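Local coordinates for protein D-alanine--D-alanine ligase (Coxiella burnetii, PDB 3TQT) that probably joins two D-alanine molecules at the expense of ATP, making the D-alanyl-D-alanine dipeptide needed for peptidoglycan of the bacterial cell wall, at residues E231-G236 / K331-S336; L235-P240 / H295-A300; G246-H251 / A267-S272. All coordinates share one frame; numbering follows the deposited sequence.

Interaction 1: residues E231-G236 / K331-S336; sequences ECAVLG and KMWEAS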
ATOM      1  N   GLU A 231       0.725   3.912  25.009  1.00 21.03           N
ATOM      2  CA  GLU A 231       0.010   3.437  23.840  1.00 19.15           C
ATOM      3  C   GLU A 231      -1.444   3.848  23.935  1.00 23.84           C
ATOM      4  O   GLU A 231      -1.960   4.095  25.021  1.00 23.42           O
ATOM      5  CB  GLU A 231       0.125   1.924  23.726  1.00 21.68           C
ATOM      6  CG  GLU A 231       1.555   1.432  23.727  1.00 28.16           C
ATOM      7  CD  GLU A 231       1.633  -0.060  23.527  1.00 29.47           C
ATOM      8  OE1 GLU A 231       0.597  -0.729  23.722  1.00 30.30           O
ATOM      9  OE2 GLU A 231       2.714  -0.554  23.155  1.00 30.99           O
ATOM     10  N   CYS A 232      -2.092   3.939  22.783  1.00 19.10           N
ATOM     11  CA  CYS A 232      -3.489   4.325  22.736  1.00 19.35           C
ATOM     12  C   CYS A 232      -4.156   3.579  21.592  1.00 23.35           C
ATOM     13  O   CYS A 232      -3.656   3.566  20.467  1.00 22.23           O
ATOM     14  CB  CYS A 232      -3.609   5.838  22.548  1.00 20.23           C
ATOM     15  SG  CYS A 232      -5.298   6.459  22.563  1.00 27.09           S
ATOM     16  N   ALA A 233      -5.274   2.935  21.898  1.00 22.28           N
ATOM     17  CA  ALA A 233      -5.999   2.162  20.908  1.00 22.68           C
ATOM     18  C   ALA A 233      -7.020   3.072  20.257  1.00 25.67           C
ATOM     19  O   ALA A 233      -7.793   3.733  20.942  1.00 23.59           O
ATOM     20  CB  ALA A 233      -6.686   0.982  21.558  1.00 22.94           C
ATOM     21  N   VAL A 234      -7.001   3.113  18.931  1.00 20.34           N
ATOM     22  CA  VAL A 234      -7.959   3.904  18.166  1.00 23.53           C
ATOM     23  C   VAL A 234      -8.908   2.977  17.411  1.00 21.07           C
ATOM     24  O   VAL A 234      -8.506   1.932  16.885  1.00 20.78           O
ATOM     25  CB  VAL A 234      -7.243   4.846  17.184  1.00 20.56           C
ATOM     26  CG1 VAL A 234      -8.254   5.650  16.359  1.00 17.36           C
ATOM     27  CG2 VAL A 234      -6.313   5.785  17.941  1.00 23.34           C
ATOM     28  N   LEU A 235     -10.177   3.356  17.383  1.00 19.11           N
ATOM     29  CA  LEU A 235     -11.198   2.556  16.717  1.00 20.15           C
ATOM     30  C   LEU A 235     -12.119   3.453  15.921  1.00 19.77           C
ATOM     31  O   LEU A 235     -12.631   4.450  16.434  1.00 22.44           O
ATOM     32  CB  LEU A 235     -12.014   1.808  17.753  1.00 20.45           C
ATOM     33  CG  LEU A 235     -13.234   1.040  17.266  1.00 19.84           C
ATOM     34  CD1 LEU A 235     -12.807  -0.159  16.440  1.00 19.58           C
ATOM     35  CD2 LEU A 235     -14.029   0.604  18.491  1.00 25.18           C
ATOM     36  N   GLY A 236     -12.335   3.092  14.662  1.00 19.26           N
ATOM     37  CA  GLY A 236     -13.296   3.812  13.852  1.00 22.78           C
ATOM     38  C   GLY A 236     -12.851   3.917  12.413  1.00 21.64           C
ATOM     39  O   GLY A 236     -11.776   3.451  12.049  1.00 23.62           O
ATOM     40  N   LYS A 331      -6.908  -4.948  25.490  1.00 24.41           N
ATOM     41  CA  LYS A 331      -6.903  -4.618  26.916  1.00 26.60           C
ATOM     42  C   LYS A 331      -7.214  -3.142  27.169  1.00 27.03           C
ATOM     43  O   LYS A 331      -7.956  -2.809  28.081  1.00 23.51           O
ATOM     44  CB  LYS A 331      -5.571  -4.979  27.570  1.00 35.06           C
ATOM     45  CG  LYS A 331      -5.427  -6.435  27.932  1.00 52.17           C
ATOM     46  CD  LYS A 331      -4.080  -6.680  28.613  1.00 65.36           C
ATOM     47  CE  LYS A 331      -3.860  -5.721  29.778  1.00 74.92           C
ATOM     48  NZ  LYS A 331      -2.544  -5.925  30.453  1.00 79.34           N
ATOM     49  N   MET A 332      -6.637  -2.254  26.371  1.00 25.92           N
ATOM     50  CA  MET A 332      -6.933  -0.834  26.518  1.00 25.51           C
ATOM     51  C   MET A 332      -8.416  -0.540  26.289  1.00 25.09           C
ATOM     52  O   MET A 332      -9.035   0.211  27.054  1.00 25.93           O
ATOM     53  CB  MET A 332      -6.067   0.004  25.579  1.00 20.17           C
ATOM     54  CG  MET A 332      -4.645   0.159  26.091  1.00 24.48           C
ATOM     55  SD  MET A 332      -3.688   1.305  25.101  1.00 26.35           S
ATOM     56  CE  MET A 332      -3.362   0.329  23.635  1.00 28.25           C
ATOM     57  N   TRP A 333      -8.994  -1.126  25.240  1.00 26.13           N
ATOM     58  CA  TRP A 333     -10.431  -0.944  25.031  1.00 28.18           C
ATOM     59  C   TRP A 333     -11.253  -1.487  26.194  1.00 29.76           C
ATOM     60  O   TRP A 333     -12.180  -0.824  26.658  1.00 30.28           O
ATOM     61  CB  TRP A 333     -10.915  -1.509  23.688  1.00 21.04           C
ATOM     62  CG  TRP A 333     -10.703  -0.526  22.583  1.00 24.33           C
ATOM     63  CD1 TRP A 333      -9.981  -0.709  21.439  1.00 25.71           C
ATOM     64  CD2 TRP A 333     -11.172   0.828  22.548  1.00 28.56           C
ATOM     65  NE1 TRP A 333      -9.991   0.436  20.688  1.00 23.70           N
ATOM     66  CE2 TRP A 333     -10.713   1.395  21.344  1.00 25.58           C
ATOM     67  CE3 TRP A 333     -11.942   1.612  23.416  1.00 29.26           C
ATOM     68  CZ2 TRP A 333     -10.999   2.712  20.984  1.00 27.87           C
ATOM     69  CZ3 TRP A 333     -12.227   2.917  23.056  1.00 27.59           C
ATOM     70  CH2 TRP A 333     -11.760   3.452  21.848  1.00 25.26           C
ATOM     71  N   GLU A 334     -10.918  -2.680  26.669  1.00 27.08           N
ATOM     72  CA  GLU A 334     -11.650  -3.248  27.805  1.00 26.84           C
ATOM     73  C   GLU A 334     -11.591  -2.287  28.977  1.00 29.77           C
ATOM     74  O   GLU A 334     -12.577  -2.084  29.683  1.00 34.53           O
ATOM     75  CB  GLU A 334     -11.073  -4.601  28.221  1.00 29.87           C
ATOM     76  CG  GLU A 334     -11.108  -5.662  27.151  1.00 48.24           C
ATOM     77  CD  GLU A 334     -10.769  -7.034  27.696  1.00 66.14           C
ATOM     78  OE1 GLU A 334     -10.827  -7.213  28.933  1.00 68.21           O
ATOM     79  OE2 GLU A 334     -10.444  -7.930  26.887  1.00 73.44           O
ATOM     80  N   ALA A 335     -10.420  -1.697  29.181  1.00 27.41           N
ATOM     81  CA  ALA A 335     -10.203  -0.792  30.300  1.00 34.14           C
ATOM     82  C   ALA A 335     -10.957   0.515  30.102  1.00 34.28           C
ATOM     83  O   ALA A 335     -11.110   1.298  31.039  1.00 33.70           O
ATOM     84  CB  ALA A 335      -8.713  -0.523  30.491  1.00 34.17           C
ATOM     85  N   SER A 336     -11.428   0.734  28.876  1.00 29.07           N
ATOM     86  CA  SER A 336     -12.139   1.952  28.518  1.00 29.78           C
ATOM     87  C   SER A 336     -13.649   1.736  28.478  1.00 39.34           C
ATOM     88  O   SER A 336     -14.400   2.628  28.098  1.00 42.08           O
ATOM     89  CB  SER A 336     -11.659   2.460  27.154  1.00 28.21           C
ATOM     90  OG  SER A 336     -10.279   2.766  27.214  1.00 32.29           O
TER

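Interaction 2: residues L235-P240 / H295-A300; sequences LGNGAP and HCSGMA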
ATOM      1  N   LEU A 235     -10.177   3.356  17.383  1.00 19.11           N
ATOM      2  CA  LEU A 235     -11.198   2.556  16.717  1.00 20.15           C
ATOM      3  C   LEU A 235     -12.119   3.453  15.921  1.00 19.77           C
ATOM      4  O   LEU A 235     -12.631   4.450  16.434  1.00 22.44           O
ATOM      5  CB  LEU A 235     -12.014   1.808  17.753  1.00 20.45           C
ATOM      6  CG  LEU A 235     -13.234   1.040  17.266  1.00 19.84           C
ATOM      7  CD1 LEU A 235     -12.807  -0.159  16.440  1.00 19.58           C
ATOM      8  CD2 LEU A 235     -14.029   0.604  18.491  1.00 25.18           C
ATOM      9  N   GLY A 236     -12.335   3.092  14.662  1.00 19.26           N
ATOM     10  CA  GLY A 236     -13.296   3.812  13.852  1.00 22.78           C
ATOM     11  C   GLY A 236     -12.851   3.917  12.413  1.00 21.64           C
ATOM     12  O   GLY A 236     -11.776   3.451  12.049  1.00 23.62           O
ATOM     13  N   ASN A 237     -13.695   4.546  11.602  1.00 25.21           N
ATOM     14  CA  ASN A 237     -13.361   4.858  10.232  1.00 24.62           C
ATOM     15  C   ASN A 237     -13.186   6.357  10.167  1.00 31.32           C
ATOM     16  O   ASN A 237     -12.115   6.864  10.464  1.00 29.29           O
ATOM     17  CB  ASN A 237     -14.475   4.398   9.282  1.00 28.25           C
ATOM     18  CG  ASN A 237     -14.408   2.909   8.993  1.00 28.35           C
ATOM     19  OD1 ASN A 237     -13.372   2.282   9.212  1.00 24.76           O
ATOM     20  ND2 ASN A 237     -15.509   2.337   8.492  1.00 23.12           N
ATOM     21  N   GLY A 238     -14.262   7.058   9.823  1.00 39.89           N
ATOM     22  CA  GLY A 238     -14.226   8.501   9.702  1.00 45.76           C
ATOM     23  C   GLY A 238     -14.220   9.235  11.030  1.00 48.83           C
ATOM     24  O   GLY A 238     -13.606  10.299  11.142  1.00 49.65           O
ATOM     25  N   ALA A 239     -14.901   8.676  12.032  1.00 40.43           N
ATOM     26  CA  ALA A 239     -14.990   9.311  13.347  1.00 40.89           C
ATOM     27  C   ALA A 239     -14.320   8.467  14.430  1.00 34.92           C
ATOM     28  O   ALA A 239     -14.994   7.864  15.259  1.00 31.99           O
ATOM     29  CB  ALA A 239     -16.438   9.582  13.714  1.00 33.56           C
ATOM     30  N   PRO A 240     -12.984   8.446  14.427  1.00 27.74           N
ATOM     31  CA  PRO A 240     -12.190   7.578  15.306  1.00 27.46           C
ATOM     32  C   PRO A 240     -12.342   7.946  16.773  1.00 28.41           C
ATOM     33  O   PRO A 240     -12.443   9.128  17.106  1.00 26.08           O
ATOM     34  CB  PRO A 240     -10.743   7.848  14.860  1.00 30.41           C
ATOM     35  CG  PRO A 240     -10.852   8.585  13.548  1.00 26.95           C
ATOM     36  CD  PRO A 240     -12.137   9.343  13.626  1.00 27.11           C
ATOM     37  N   HIS A 295      -4.827   8.092   7.082  1.00 20.09           N
ATOM     38  CA  HIS A 295      -6.021   7.553   6.421  1.00 18.43           C
ATOM     39  C   HIS A 295      -6.283   6.113   6.793  1.00 21.77           C
ATOM     40  O   HIS A 295      -6.620   5.276   5.947  1.00 21.38           O
ATOM     41  CB  HIS A 295      -5.899   7.729   4.913  1.00 23.90           C
ATOM     42  CG  HIS A 295      -5.574   9.131   4.526  1.00 28.46           C
ATOM     43  ND1 HIS A 295      -4.466   9.466   3.780  1.00 28.36           N
ATOM     44  CD2 HIS A 295      -6.191  10.297   4.828  1.00 24.47           C
ATOM     45  CE1 HIS A 295      -4.426  10.774   3.619  1.00 26.45           C
ATOM     46  NE2 HIS A 295      -5.457  11.303   4.257  1.00 28.07           N
ATOM     47  N   CYS A 296      -6.125   5.840   8.084  1.00 21.48           N
ATOM     48  CA  CYS A 296      -6.368   4.517   8.619  1.00 17.57           C
ATOM     49  C   CYS A 296      -7.869   4.224   8.671  1.00 18.92           C
ATOM     50  O   CYS A 296      -8.713   5.128   8.571  1.00 17.87           O
ATOM     51  CB  CYS A 296      -5.762   4.393  10.014  1.00 19.47           C
ATOM     52  SG  CYS A 296      -5.428   2.707  10.450  1.00 23.10           S
ATOM     53  N   SER A 297      -8.184   2.945   8.804  1.00 17.70           N
ATOM     54  CA  SER A 297      -9.556   2.493   8.909  1.00 21.71           C
ATOM     55  C   SER A 297      -9.602   1.409   9.938  1.00 21.71           C
ATOM     56  O   SER A 297      -8.629   0.663  10.106  1.00 23.84           O
ATOM     57  CB  SER A 297     -10.033   1.910   7.574  1.00 17.85           C
ATOM     58  OG  SER A 297     -10.273   2.934   6.647  1.00 33.02           O
ATOM     59  N   GLY A 298     -10.734   1.327  10.627  1.00 19.11           N
ATOM     60  CA  GLY A 298     -11.003   0.253  11.567  1.00 18.62           C
ATOM     61  C   GLY A 298     -10.279   0.429  12.886  1.00 25.33           C
ATOM     62  O   GLY A 298     -10.871   0.825  13.888  1.00 19.74           O
ATOM     63  N   MET A 299      -8.981   0.150  12.881  1.00 21.23           N
ATOM     64  CA  MET A 299      -8.212   0.172  14.126  1.00 20.14           C
ATOM     65  C   MET A 299      -6.743   0.504  13.930  1.00 20.81           C
ATOM     66  O   MET A 299      -6.153   0.224  12.885  1.00 19.51           O
ATOM     67  CB  MET A 299      -8.307  -1.191  14.800  1.00 24.21           C
ATOM     68  CG  MET A 299      -7.901  -2.335  13.874  1.00 23.06           C
ATOM     69  SD  MET A 299      -7.673  -3.900  14.738  1.00 30.17           S
ATOM     70  CE  MET A 299      -6.746  -3.332  16.141  1.00 60.79           C
ATOM     71  N   ALA A 300      -6.151   1.087  14.966  1.00 21.34           N
ATOM     72  CA  ALA A 300      -4.711   1.236  15.030  1.00 20.68           C
ATOM     73  C   ALA A 300      -4.321   1.335  16.490  1.00 19.80           C
ATOM     74  O   ALA A 300      -5.050   1.905  17.297  1.00 22.73           O
ATOM     75  CB  ALA A 300      -4.269   2.487  14.304  1.00 17.70           C
TER

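Interaction 3: residues G246-H251 / A267-S272; sequences GEIIPH and ATTTTS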
ATOM      1  N   GLY A 246      -2.447   3.368  27.605  1.00 25.15           N
ATOM      2  CA  GLY A 246      -1.823   2.315  28.382  1.00 26.21           C
ATOM      3  C   GLY A 246      -0.330   2.547  28.356  1.00 26.93           C
ATOM      4  O   GLY A 246       0.154   3.439  27.651  1.00 25.45           O
ATOM      5  N   GLU A 247       0.406   1.748  29.118  1.00 25.87           N
ATOM      6  CA  GLU A 247       1.850   1.873  29.145  1.00 24.26           C
ATOM      7  C   GLU A 247       2.514   0.524  28.990  1.00 27.17           C
ATOM      8  O   GLU A 247       2.005  -0.499  29.445  1.00 27.23           O
ATOM      9  CB  GLU A 247       2.326   2.552  30.426  1.00 23.52           C
ATOM     10  CG  GLU A 247       3.852   2.548  30.586  1.00 25.15           C
ATOM     11  CD  GLU A 247       4.322   3.353  31.783  1.00 30.76           C
ATOM     12  OE1 GLU A 247       3.551   3.490  32.753  1.00 29.39           O
ATOM     13  OE2 GLU A 247       5.462   3.859  31.748  1.00 31.15           O
ATOM     14  N   ILE A 248       3.662   0.528  28.333  1.00 25.27           N
ATOM     15  CA  ILE A 248       4.452  -0.673  28.235  1.00 27.21           C
ATOM     16  C   ILE A 248       5.826  -0.329  28.763  1.00 26.87           C
ATOM     17  O   ILE A 248       6.326   0.774  28.538  1.00 26.19           O
ATOM     18  CB  ILE A 248       4.549  -1.185  26.785  1.00 35.86           C
ATOM     19  CG1 ILE A 248       5.164  -2.588  26.751  1.00 46.82           C
ATOM     20  CG2 ILE A 248       5.351  -0.223  25.923  1.00 36.41           C
ATOM     21  CD1 ILE A 248       5.297  -3.175  25.352  1.00 44.91           C
ATOM     22  N   ILE A 249       6.413  -1.260  29.496  1.00 26.30           N
ATOM     23  CA  ILE A 249       7.757  -1.068  30.018  1.00 25.32           C
ATOM     24  C   ILE A 249       8.633  -2.213  29.547  1.00 34.22           C
ATOM     25  O   ILE A 249       8.528  -3.336  30.043  1.00 35.57           O
ATOM     26  CB  ILE A 249       7.794  -1.001  31.546  1.00 23.46           C
ATOM     27  CG1 ILE A 249       6.768   0.005  32.074  1.00 29.91           C
ATOM     28  CG2 ILE A 249       9.214  -0.655  32.030  1.00 28.21           C
ATOM     29  CD1 ILE A 249       5.389  -0.596  32.289  1.00 38.30           C
ATOM     30  N   PRO A 250       9.483  -1.931  28.561  1.00 39.19           N
ATOM     31  CA  PRO A 250      10.459  -2.912  28.089  1.00 47.92           C
ATOM     32  C   PRO A 250      11.280  -3.441  29.252  1.00 48.83           C
ATOM     33  O   PRO A 250      11.622  -2.681  30.161  1.00 49.43           O
ATOM     34  CB  PRO A 250      11.341  -2.101  27.127  1.00 58.54           C
ATOM     35  CG  PRO A 250      10.930  -0.648  27.309  1.00 56.87           C
ATOM     36  CD  PRO A 250       9.518  -0.688  27.775  1.00 43.83           C
ATOM     37  N   HIS A 251      11.566  -4.740  29.234  1.00 47.53           N
ATOM     38  CA  HIS A 251      12.395  -5.351  30.261  1.00 54.14           C
ATOM     39  C   HIS A 251      13.872  -5.191  29.917  1.00 56.08           C
ATOM     40  O   HIS A 251      14.263  -5.370  28.763  1.00 57.37           O
ATOM     41  CB  HIS A 251      12.049  -6.830  30.412  1.00 55.38           C
ATOM     42  CG  HIS A 251      10.712  -7.074  31.033  1.00 59.87           C
ATOM     43  ND1 HIS A 251      10.129  -8.322  31.076  1.00 57.63           N
ATOM     44  CD2 HIS A 251       9.843  -6.231  31.639  1.00 60.27           C
ATOM     45  CE1 HIS A 251       8.958  -8.238  31.681  1.00 59.68           C
ATOM     46  NE2 HIS A 251       8.762  -6.978  32.034  1.00 59.75           N
ATOM     47  N   ALA A 267       8.323  -7.553  28.147  1.00 44.43           N
ATOM     48  CA  ALA A 267       7.820  -6.262  28.609  1.00 42.25           C
ATOM     49  C   ALA A 267       6.660  -6.391  29.605  1.00 48.69           C
ATOM     50  O   ALA A 267       5.886  -7.352  29.558  1.00 50.23           O
ATOM     51  CB  ALA A 267       7.409  -5.403  27.427  1.00 40.13           C
ATOM     52  N   THR A 268       6.557  -5.417  30.508  1.00 32.69           N
ATOM     53  CA  THR A 268       5.419  -5.307  31.410  1.00 31.30           C
ATOM     54  C   THR A 268       4.437  -4.300  30.821  1.00 33.44           C
ATOM     55  O   THR A 268       4.838  -3.256  30.309  1.00 37.70           O
ATOM     56  CB  THR A 268       5.851  -4.838  32.800  1.00 34.89           C
ATOM     57  OG1 THR A 268       6.642  -5.857  33.422  1.00 35.10           O
ATOM     58  CG2 THR A 268       4.638  -4.544  33.669  1.00 39.42           C
ATOM     59  N   THR A 269       3.150  -4.621  30.862  1.00 37.42           N
ATOM     60  CA  THR A 269       2.145  -3.715  30.303  1.00 36.56           C
ATOM     61  C   THR A 269       1.074  -3.410  31.331  1.00 34.30           C
ATOM     62  O   THR A 269       0.826  -4.202  32.238  1.00 34.83           O
ATOM     63  CB  THR A 269       1.451  -4.309  29.067  1.00 41.13           C
ATOM     64  OG1 THR A 269       0.812  -5.541  29.424  1.00 38.27           O
ATOM     65  CG2 THR A 269       2.448  -4.550  27.945  1.00 43.06           C
ATOM     66  N   THR A 270       0.419  -2.266  31.182  1.00 30.06           N
ATOM     67  CA  THR A 270      -0.654  -1.913  32.096  1.00 28.65           C
ATOM     68  C   THR A 270      -1.559  -0.904  31.429  1.00 32.20           C
ATOM     69  O   THR A 270      -1.115  -0.092  30.623  1.00 28.52           O
ATOM     70  CB  THR A 270      -0.125  -1.316  33.411  1.00 31.26           C
ATOM     71  OG1 THR A 270      -1.226  -1.017  34.272  1.00 32.70           O
ATOM     72  CG2 THR A 270       0.662  -0.032  33.149  1.00 32.64           C
ATOM     73  N   THR A 271      -2.837  -0.967  31.767  1.00 34.10           N
ATOM     74  CA  THR A 271      -3.798  -0.035  31.212  1.00 35.50           C
ATOM     75  C   THR A 271      -3.986   1.117  32.197  1.00 43.01           C
ATOM     76  O   THR A 271      -4.712   2.071  31.928  1.00 41.73           O
ATOM     77  CB  THR A 271      -5.123  -0.744  30.933  1.00 33.60           C
ATOM     78  OG1 THR A 271      -5.548  -1.434  32.115  1.00 38.71           O
ATOM     79  CG2 THR A 271      -4.936  -1.754  29.803  1.00 31.20           C
ATOM     80  N   SER A 272      -3.322   1.010  33.347  1.00 42.90           N
ATOM     81  CA  SER A 272      -3.344   2.070  34.350  1.00 46.76           C
ATOM     82  C   SER A 272      -2.022   2.809  34.366  1.00 41.37           C
ATOM     83  O   SER A 272      -1.017   2.293  34.834  1.00 45.37           O
ATOM     84  CB  SER A 272      -3.637   1.511  35.746  1.00 58.44           C
ATOM     85  OG  SER A 272      -5.025   1.264  35.918  1.00 69.25           O
TER

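Interaction 1: residues E231-G236 / K331-S336
Two consecutive helix residues, Met-332 and Trp-333, meet on Ala-233 of strand 231-236, Met-332 running on to Glu-231 and Trp-333 to Leu-235; the axes of the strand and helix 331-335 approach to 8.3 Å at a crossing angle of -79°. Met-332 has CG anti to its carbonyl carbon, and a bend at chi3 (-75°) turns the thioether end along the backbone. There SD lies 3.3 Å from Glu-231 O and CE 3.7 Å from Ala-233 N. The same methyl is 3.8 Å from CB of Glu-231, whose extended chain crosses the methionine at about a right angle. Trp-333 presents the indole obliquely: NE1 is 3.5 Å from Ala-233 CB, while CZ2 sits 3.4 Å from Ala-233 O and 3.5 Å from Leu-235 CB. Ser-336 OG donates a hydrogen bond to Met-332 O (2.8 Å) and is also bonded to Leu-244 N. Tyr-329 meets Trp-333 edge-to-face and hydrogen-bonds Val-234 O. Glu-231, predicted to belong to the ATP site, touches Asp-303. In this buried helix-on-sheet packing of the ATP-grasp domain, helix 328-335 covers the Ala-233 and Leu-235 face beside helix 340-370, while Cys-232 and Val-234 face helix 277-293.

Interaction 2: residues L235-P240 / H295-A300
With chi1 at -80°, Asn-237 carries CG beside its own backbone N and anti to the carbonyl carbon, and a small chi2 (-18°) leaves OD1 facing the turn at Gly-298. Gly-298 has positive phi, and Met-299 N bonds back to Ser-297 O at 2.8 Å, closing a gamma turn around the glycine. Asn-237 OD1 accepts from Gly-298 N at 3.1 Å, a bent bond (136°) though nearly along the C=O axis, with Ser-297 CB alongside. Gly-236 O also lies 2.8 Å from Gly-298 N, but that bond is bent and weak. The straight bond runs the other way, from Gly-236 N to Gly-298 O at 2.8 Å, the donor standing above the carbonyl plane. Leu-235 closes over the same oxygen, with CA 3.3 Å from Gly-298 O in a CA-H...O contact and the methyl CD1 at 3.4 Å. The contact joins the end of strand 228-236 to the start of strand 298-306, antiparallel neighbours in the ATP-grasp sheet, Leu-235 and Met-299 forming a non-hydrogen-bonded pair. One amide spans two backbones: the Asn-237 carbonyl supplements a weak bond at Gly-298 N, and ND2, donating to Leu-350 O, ties the turn after strand 228-236 to helix 340-370.

Interaction 3: residues G246-H251 / A267-S272
Thr-268 O is gripped by one strong hydrogen bond and one weaker contact: Ile-249 N donates at 2.7 Å, nearly along the C=O axis, and Ile-248 CA approaches at 3.3 Å as a CA-H...O contact. The methyl CD1 of Ile-249 lies 3.4 Å from the same oxygen. Three further backbone bonds complete two antiparallel hydrogen-bonded pairs, Glu-247 with Thr-270 and Ile-249 with Thr-268; the straightest, Glu-247 N to Thr-270 O (2.8 Å), runs at 171°. Between them, Ile-248 and Thr-269 form a non-hydrogen-bonded pair. Their side chains lie side by side and point the same way, Ile-248 CG1 being 3.6 Å from Thr-269 CG2. Ile-248 has CG1 anti to its backbone N, and its tip methyl CD1 reaches on to Ala-267 CB at 3.7 Å. Near the loop, the His-251 ring has Ala-267 CA 3.6 Å above the centre of one face, while NE2 and Thr-268 OG1 share a nearly straight hydrogen bond in the ring plane (2.8 Å). At the far end, Thr-270 OG1 accepts from Ser-272 N in an ST turn. The extended chain of Glu-247 puts OE1 in a salt bridge with NH1 of Arg-228, a predicted ATP-binding residue. Strand 268-270 is an edge strand, within this chain, of the five-stranded antiparallel sheet in the ATP-grasp domain, paired hairpin-fashion with 241-249. The two are joined through residues 252-266, which are not modelled and probably correspond to the mobile omega loop that closes over the active site in D-Ala-D-Ala ligases.

In the fold
All three contacts involve one antiparallel sheet of the ATP-grasp domain, interaction 1 adding a helix on its face. Interactions 1 and 2 share Leu-235 and Gly-236 on strand 228-236; their centres are about 12 Å apart, and Val-234 N probably bonds to Ala-300 O at 2.8 Å. Interaction 3 lies about 14 Å from interaction 1, centre to centre, joined by Glu-231 O to Gly-246 N at 2.7 Å. Interactions 2 and 3 do not touch, their nearest atoms being about 11 Å apart. Interaction 1 comes closest to the predicted metal sites: the Glu-231 side chain is about 3 Å from that of Asp-303, against about 7 Å for Ile-248, while Met-299 is about 8 Å from Asn-318, side chain to side chain.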